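PDB 3MPP: botulinum neurotoxin type G from Clostridium botulinum, which attaches to nerve-cell surfaces through its heavy-chain receptor-binding domain and helps deliver its protease light chain across the membrane into the host cytosol. Local coordinates for residues 40-46 and 184-190; 375-379 and 417-421. The protein carries 4 engineered substitutions. All coordinates share one frame; numbering follows the deposited sequence.

Overall arrangement
Contacts 1 and 2 lie on opposite sides of the chain's centre, about 40 Å apart between their own centres, and belong to the two successive subdomains of the receptor-binding domain. Contact 1 joins two sheets of the lectin-like N-terminal half: phenylalanines and leucines meet in the interior, whereas asparagine and ordered waters take over where the strands run out into partly exposed loops. Contact 2 is buried in the C-terminal β-trefoil, where an indole is pinned to the backbone of strand 373-382. Together they illustrate how position sets chemistry: the first grades from apolar core to hydrated edge, while the second combines a polar anchor with close backbone packing near the inferred ganglioside-binding motif.

Contact 1 (40-46 and 184-190); sequences FKLNNSE and FKLINCT
F40 presents the edge of its ring to the face of F184 in an offset edge-to-face pair, its CZ lying 3.7 Å from F184 CD1 with the planes at 86°. One step along the same face, L42 reaches over the opposing backbone, CD1 coming within 3.6 Å of K185 N. L186 answers from the other strand by splitting its branches: CD1 packs against L42 CB at 3.6 Å, while CD2 lies near the CA of N44. Beyond this apolar core the chemistry turns polar. With CG anti to the backbone N (chi1 -165°), the N44 amide extends to C189, where ND2 donates to C189 O over 3.0 Å; the bond is nearly straight (168°), although the donor stands above the carbonyl plane. The same ND2 also bonds D191 O, so two carbonyls hold the amide. Water extends the junction: one molecule donates to N43 O (2.7 Å) and accepts from L186 N (2.9 Å), and another links N44 OD1 with C189 N. The contact spans the lectin-like β-sandwich, with strand 39-43 flanked by strands 30-33 and 195-204 in one sheet, and strand 181-187 running between strands 50-53 and 90-98 in the other.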
loop_
_atom_site.group_PDB
_atom_site.type_symbol
_atom_site.label_atom_id
_atom_site.label_comp_id
_atom_site.label_asym_id
_atom_site.label_seq_id
_atom_site.Cartn_x
_atom_site.Cartn_y
_atom_site.Cartn_z
ATOM N N PHE A 40 3.155 11.882 -7.112
ATOM C CA PHE A 40 3.777 13.109 -6.609
ATOM C C PHE A 40 3.670 13.304 -5.102
ATOM O O PHE A 40 2.720 12.863 -4.467
ATOM C CB PHE A 40 3.320 14.384 -7.366
ATOM C CG PHE A 40 1.880 14.755 -7.158
ATOM C CD1 PHE A 40 1.496 15.530 -6.070
ATOM C CD2 PHE A 40 0.913 14.378 -8.082
ATOM C CE1 PHE A 40 0.172 15.901 -5.888
ATOM C CE2 PHE A 40 -0.420 14.736 -7.904
ATOM C CZ PHE A 40 -0.791 15.512 -6.802
ATOM N N LYS A 41 4.667 13.990 -4.557
ATOM C CA LYS A 41 4.780 14.223 -3.128
ATOM C C LYS A 41 4.665 15.722 -2.836
ATOM O O LYS A 41 5.432 16.531 -3.364
ATOM C CB LYS A 41 6.136 13.702 -2.648
ATOM C CG LYS A 41 6.390 13.762 -1.141
ATOM C CD LYS A 41 7.845 13.296 -0.904
ATOM C CE LYS A 41 8.284 13.319 0.535
ATOM N NZ LYS A 41 9.706 12.848 0.620
ATOM N N LEU A 42 3.705 16.077 -1.995
ATOM C CA LEU A 42 3.581 17.440 -1.473
ATOM C C LEU A 42 4.281 17.543 -0.126
ATOM O O LEU A 42 3.964 16.798 0.799
ATOM C CB LEU A 42 2.108 17.807 -1.305
ATOM C CG LEU A 42 1.216 17.718 -2.550
ATOM C CD1 LEU A 42 -0.230 18.007 -2.203
ATOM C CD2 LEU A 42 1.717 18.683 -3.624
ATOM N N ASN A 43 5.231 18.471 -0.033
ATOM C CA ASN A 43 5.924 18.796 1.211
ATOM C C ASN A 43 5.249 20.005 1.852
ATOM O O ASN A 43 4.353 20.607 1.253
ATOM C CB ASN A 43 7.400 19.119 0.928
ATOM C CG ASN A 43 8.151 17.952 0.280
ATOM O OD1 ASN A 43 8.800 18.102 -0.763
ATOM N ND2 ASN A 43 8.060 16.790 0.893
ATOM N N ASN A 44 5.675 20.369 3.061
ATOM C CA ASN A 44 5.021 21.459 3.767
ATOM C C ASN A 44 5.681 22.799 3.474
ATOM O O ASN A 44 6.386 23.350 4.313
ATOM C CB ASN A 44 4.974 21.216 5.280
ATOM C CG ASN A 44 3.994 22.156 5.977
ATOM O OD1 ASN A 44 3.350 22.982 5.325
ATOM N ND2 ASN A 44 3.878 22.037 7.293
ATOM N N SER A 45 5.447 23.306 2.270
ATOM C CA SER A 45 6.016 24.574 1.835
ATOM C C SER A 45 5.128 25.197 0.764
ATOM O O SER A 45 4.468 24.480 -0.001
ATOM C CB SER A 45 7.432 24.356 1.283
ATOM O OG SER A 45 7.797 25.365 0.353
ATOM N N GLU A 46 5.127 26.519 0.692
ATOM C CA GLU A 46 4.363 27.217 -0.331
ATOM C C GLU A 46 4.865 26.859 -1.721
ATOM O O GLU A 46 4.129 26.967 -2.696
ATOM C CB GLU A 46 4.465 28.731 -0.131
ATOM C CG GLU A 46 3.752 29.199 1.103
ATOM C CD GLU A 46 3.740 30.710 1.227
ATOM O OE1 GLU A 46 4.416 31.395 0.421
ATOM O OE2 GLU A 46 3.053 31.198 2.142
ATOM N N PHE A 184 -3.309 21.692 -5.360
ATOM C CA PHE A 184 -2.731 20.610 -4.573
ATOM C C PHE A 184 -1.628 21.219 -3.735
ATOM O O PHE A 184 -0.609 21.689 -4.272
ATOM C CB PHE A 184 -2.185 19.526 -5.491
ATOM C CG PHE A 184 -3.232 18.896 -6.360
ATOM C CD1 PHE A 184 -3.735 17.642 -6.062
ATOM C CD2 PHE A 184 -3.724 19.566 -7.469
ATOM C CE1 PHE A 184 -4.705 17.056 -6.862
ATOM C CE2 PHE A 184 -4.699 18.986 -8.280
ATOM C CZ PHE A 184 -5.189 17.732 -7.971
ATOM N N LYS A 185 -1.843 21.243 -2.422
ATOM C CA LYS A 185 -0.976 22.001 -1.528
ATOM C C LYS A 185 -1.409 21.800 -0.082
ATOM O O LYS A 185 -2.595 21.730 0.197
ATOM C CB LYS A 185 -1.088 23.489 -1.889
ATOM C CG LYS A 185 -0.200 24.416 -1.113
ATOM C CD LYS A 185 -0.510 25.865 -1.486
ATOM C CE LYS A 185 0.533 26.824 -0.929
ATOM N NZ LYS A 185 0.422 28.172 -1.557
ATOM N N LEU A 186 -0.447 21.703 0.831
ATOM C CA LEU A 186 -0.757 21.635 2.258
ATOM C C LEU A 186 -1.125 23.016 2.782
ATOM O O LEU A 186 -0.319 23.935 2.704
ATOM C CB LEU A 186 0.437 21.096 3.054
ATOM C CG LEU A 186 0.619 19.568 3.144
ATOM C CD1 LEU A 186 0.554 18.884 1.779
ATOM C CD2 LEU A 186 1.942 19.236 3.852
ATOM N N ILE A 187 -2.336 23.158 3.319
ATOM C CA ILE A 187 -2.762 24.423 3.926
ATOM C C ILE A 187 -3.029 24.252 5.413
ATOM O O ILE A 187 -3.817 23.383 5.803
ATOM C CB ILE A 187 -4.068 24.964 3.283
ATOM C CG1 ILE A 187 -4.001 24.914 1.749
ATOM C CG2 ILE A 187 -4.373 26.382 3.793
ATOM C CD1 ILE A 187 -2.854 25.695 1.155
ATOM N N ASN A 188 -2.397 25.096 6.226
ATOM C CA ASN A 188 -2.554 25.083 7.684
ATOM C C ASN A 188 -1.882 23.901 8.400
ATOM O O ASN A 188 -2.225 23.582 9.545
ATOM C CB ASN A 188 -4.035 25.145 8.078
ATOM C CG ASN A 188 -4.755 26.322 7.455
ATOM O OD1 ASN A 188 -4.208 27.428 7.366
ATOM N ND2 ASN A 188 -5.997 26.090 7.011
ATOM N N CYS A 189 -0.923 23.252 7.748
ATOM C CA CYS A 189 -0.214 22.157 8.407
ATOM C C CYS A 189 0.920 22.714 9.270
ATOM O O CYS A 189 1.747 23.484 8.791
ATOM C CB CYS A 189 0.331 21.162 7.380
ATOM S SG CYS A 189 1.185 19.776 8.154
ATOM N N THR A 190 0.977 22.320 10.539
ATOM C CA THR A 190 1.953 22.914 11.452
ATOM C C THR A 190 3.242 22.093 11.631
ATOM O O THR A 190 4.187 22.536 12.271
ATOM C CB THR A 190 1.327 23.211 12.831
ATOM O OG1 THR A 190 0.827 21.996 13.391
ATOM C CG2 THR A 190 0.183 24.217 12.694
HETATM O O HOH W 1 2.359 22.069 0.061
HETATM O O HOH W 2 0.735 23.987 5.532
HETATM O O HOH W 3 1.848 24.829 1.483
#

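Contact 2 (375-379 and 417-421); sequences GLFGI and GCNWQ
W420 turns the edge of its indole to the backbone of F377 and G378, its far end reaching I379, and so joins two strands of the C-terminal β-trefoil. From CB, the first torsion (chi1 -58°) sets CG beside the backbone N and anti to the carbonyl carbon, sending the ring toward strand 373-382. The pyrrole side arrives first: NE1, between CD1 and CE2, points at the F377 carbonyl and donates to F377 O over 3.1 Å. This bond is nearly straight at the hydrogen (165°). The oxygen lies close to the indole plane, yet the donor stands above the plane of the carbonyl. Farther along the edge, CZ2 passes G378, 3.6 Å from its O and equally near its CA. At the far end CH2 meets I379 CG1 at 3.8 Å, the two side chains meeting at a slant. G417 O sits over one face, toward the rim. The bond to NE1 both satisfies a buried indole nitrogen and helps fix the rotation of the ring.

Beside the indole the two backbones approach closely. C418 CA makes a CA-H...O contact with F377 O at 3.3 Å, and G378 CA makes another with G417 O, also at 3.3 Å. F377 turns its own ring away to meet F397, which W420 also touches, and to pack on strand 320-325. The inferred ganglioside-binding motif is adjacent: Y403 OH bonds I379 N, and the side chain of C418 is about 7 Å from that of W402, inferred to bind ganglioside. One ordered water closes the arrangement, donating to F377 O at 2.7 Å and to C418 O at 2.7 Å.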
loop_
_atom_site.group_PDB
_atom_site.type_symbol
_atom_site.label_atom_id
_atom_site.label_comp_id
_atom_site.label_asym_id
_atom_site.label_seq_id
_atom_site.Cartn_x
_atom_site.Cartn_y
_atom_site.Cartn_z
ATOM N N GLY A 375 5.386 -27.135 -3.790
ATOM C CA GLY A 375 4.416 -26.438 -2.964
ATOM C C GLY A 375 4.646 -24.937 -2.893
ATOM O O GLY A 375 5.436 -24.394 -3.664
ATOM N N LEU A 376 3.935 -24.277 -1.980
ATOM C CA LEU A 376 4.090 -22.844 -1.747
ATOM C C LEU A 376 4.784 -22.620 -0.401
ATOM O O LEU A 376 4.666 -23.457 0.512
ATOM C CB LEU A 376 2.708 -22.157 -1.749
ATOM C CG LEU A 376 1.896 -22.252 -3.049
ATOM C CD1 LEU A 376 0.544 -21.451 -2.930
ATOM C CD2 LEU A 376 2.741 -21.741 -4.195
ATOM N N PHE A 377 5.524 -21.517 -0.280
ATOM C CA PHE A 377 6.081 -21.107 1.011
ATOM C C PHE A 377 4.954 -20.744 1.967
ATOM O O PHE A 377 3.956 -20.116 1.580
ATOM C CB PHE A 377 6.980 -19.868 0.872
ATOM C CG PHE A 377 8.339 -20.140 0.289
ATOM C CD1 PHE A 377 8.579 -21.259 -0.513
ATOM C CD2 PHE A 377 9.375 -19.235 0.499
ATOM C CE1 PHE A 377 9.843 -21.496 -1.042
ATOM C CE2 PHE A 377 10.638 -19.465 -0.038
ATOM C CZ PHE A 377 10.876 -20.591 -0.803
ATOM N N GLY A 378 5.139 -21.093 3.232
ATOM C CA GLY A 378 4.155 -20.814 4.260
ATOM C C GLY A 378 4.787 -20.976 5.624
ATOM O O GLY A 378 6.020 -20.869 5.782
ATOM N N ILE A 379 3.946 -21.234 6.608
ATOM C CA ILE A 379 4.391 -21.463 7.975
ATOM C C ILE A 379 3.686 -22.723 8.450
ATOM O O ILE A 379 2.451 -22.841 8.334
ATOM C CB ILE A 379 4.054 -20.270 8.884
ATOM C CG1 ILE A 379 4.730 -18.999 8.365
ATOM C CG2 ILE A 379 4.510 -20.527 10.334
ATOM C CD1 ILE A 379 4.364 -17.732 9.152
ATOM N N GLY A 417 -1.970 -18.500 5.231
ATOM C CA GLY A 417 -0.570 -18.691 5.607
ATOM C C GLY A 417 0.474 -18.702 4.484
ATOM O O GLY A 417 1.677 -18.634 4.747
ATOM N N CYS A 418 0.033 -18.832 3.238
ATOM C CA CYS A 418 0.959 -18.802 2.111
ATOM C C CYS A 418 0.952 -17.442 1.436
ATOM O O CYS A 418 1.467 -17.298 0.332
ATOM C CB CYS A 418 0.601 -19.869 1.060
ATOM S SG CYS A 418 -1.156 -19.871 0.575
ATOM N N ASN A 419 0.385 -16.443 2.097
ATOM C CA ASN A 419 0.357 -15.104 1.494
ATOM C C ASN A 419 1.330 -14.203 2.214
ATOM O O ASN A 419 1.240 -14.043 3.428
ATOM C CB ASN A 419 -1.050 -14.510 1.541
ATOM C CG ASN A 419 -2.051 -15.355 0.795
ATOM O OD1 ASN A 419 -1.721 -15.942 -0.234
ATOM N ND2 ASN A 419 -3.278 -15.430 1.311
ATOM N N TRP A 420 2.236 -13.598 1.448
ATOM C CA TRP A 420 3.324 -12.815 2.009
ATOM C C TRP A 420 3.338 -11.396 1.475
ATOM O O TRP A 420 2.842 -11.137 0.369
ATOM C CB TRP A 420 4.661 -13.471 1.634
ATOM C CG TRP A 420 4.813 -14.916 2.103
ATOM C CD1 TRP A 420 4.522 -16.051 1.386
ATOM C CD2 TRP A 420 5.303 -15.367 3.385
ATOM N NE1 TRP A 420 4.798 -17.179 2.152
ATOM C CE2 TRP A 420 5.283 -16.788 3.371
ATOM C CE3 TRP A 420 5.752 -14.713 4.537
ATOM C CZ2 TRP A 420 5.703 -17.558 4.465
ATOM C CZ3 TRP A 420 6.170 -15.484 5.626
ATOM C CH2 TRP A 420 6.128 -16.891 5.582
ATOM N N GLN A 421 3.913 -10.487 2.260
ATOM C CA GLN A 421 4.259 -9.163 1.753
ATOM C C GLN A 421 5.693 -8.831 2.124
ATOM O O GLN A 421 6.205 -9.268 3.162
ATOM C CB GLN A 421 3.303 -8.100 2.309
ATOM C CG GLN A 421 1.835 -8.338 1.910
ATOM C CD GLN A 421 0.915 -7.259 2.434
ATOM O OE1 GLN A 421 1.284 -6.086 2.480
ATOM N NE2 GLN A 421 -0.298 -7.649 2.820
HETATM O O HOH W 4 3.564 -18.731 -0.718
#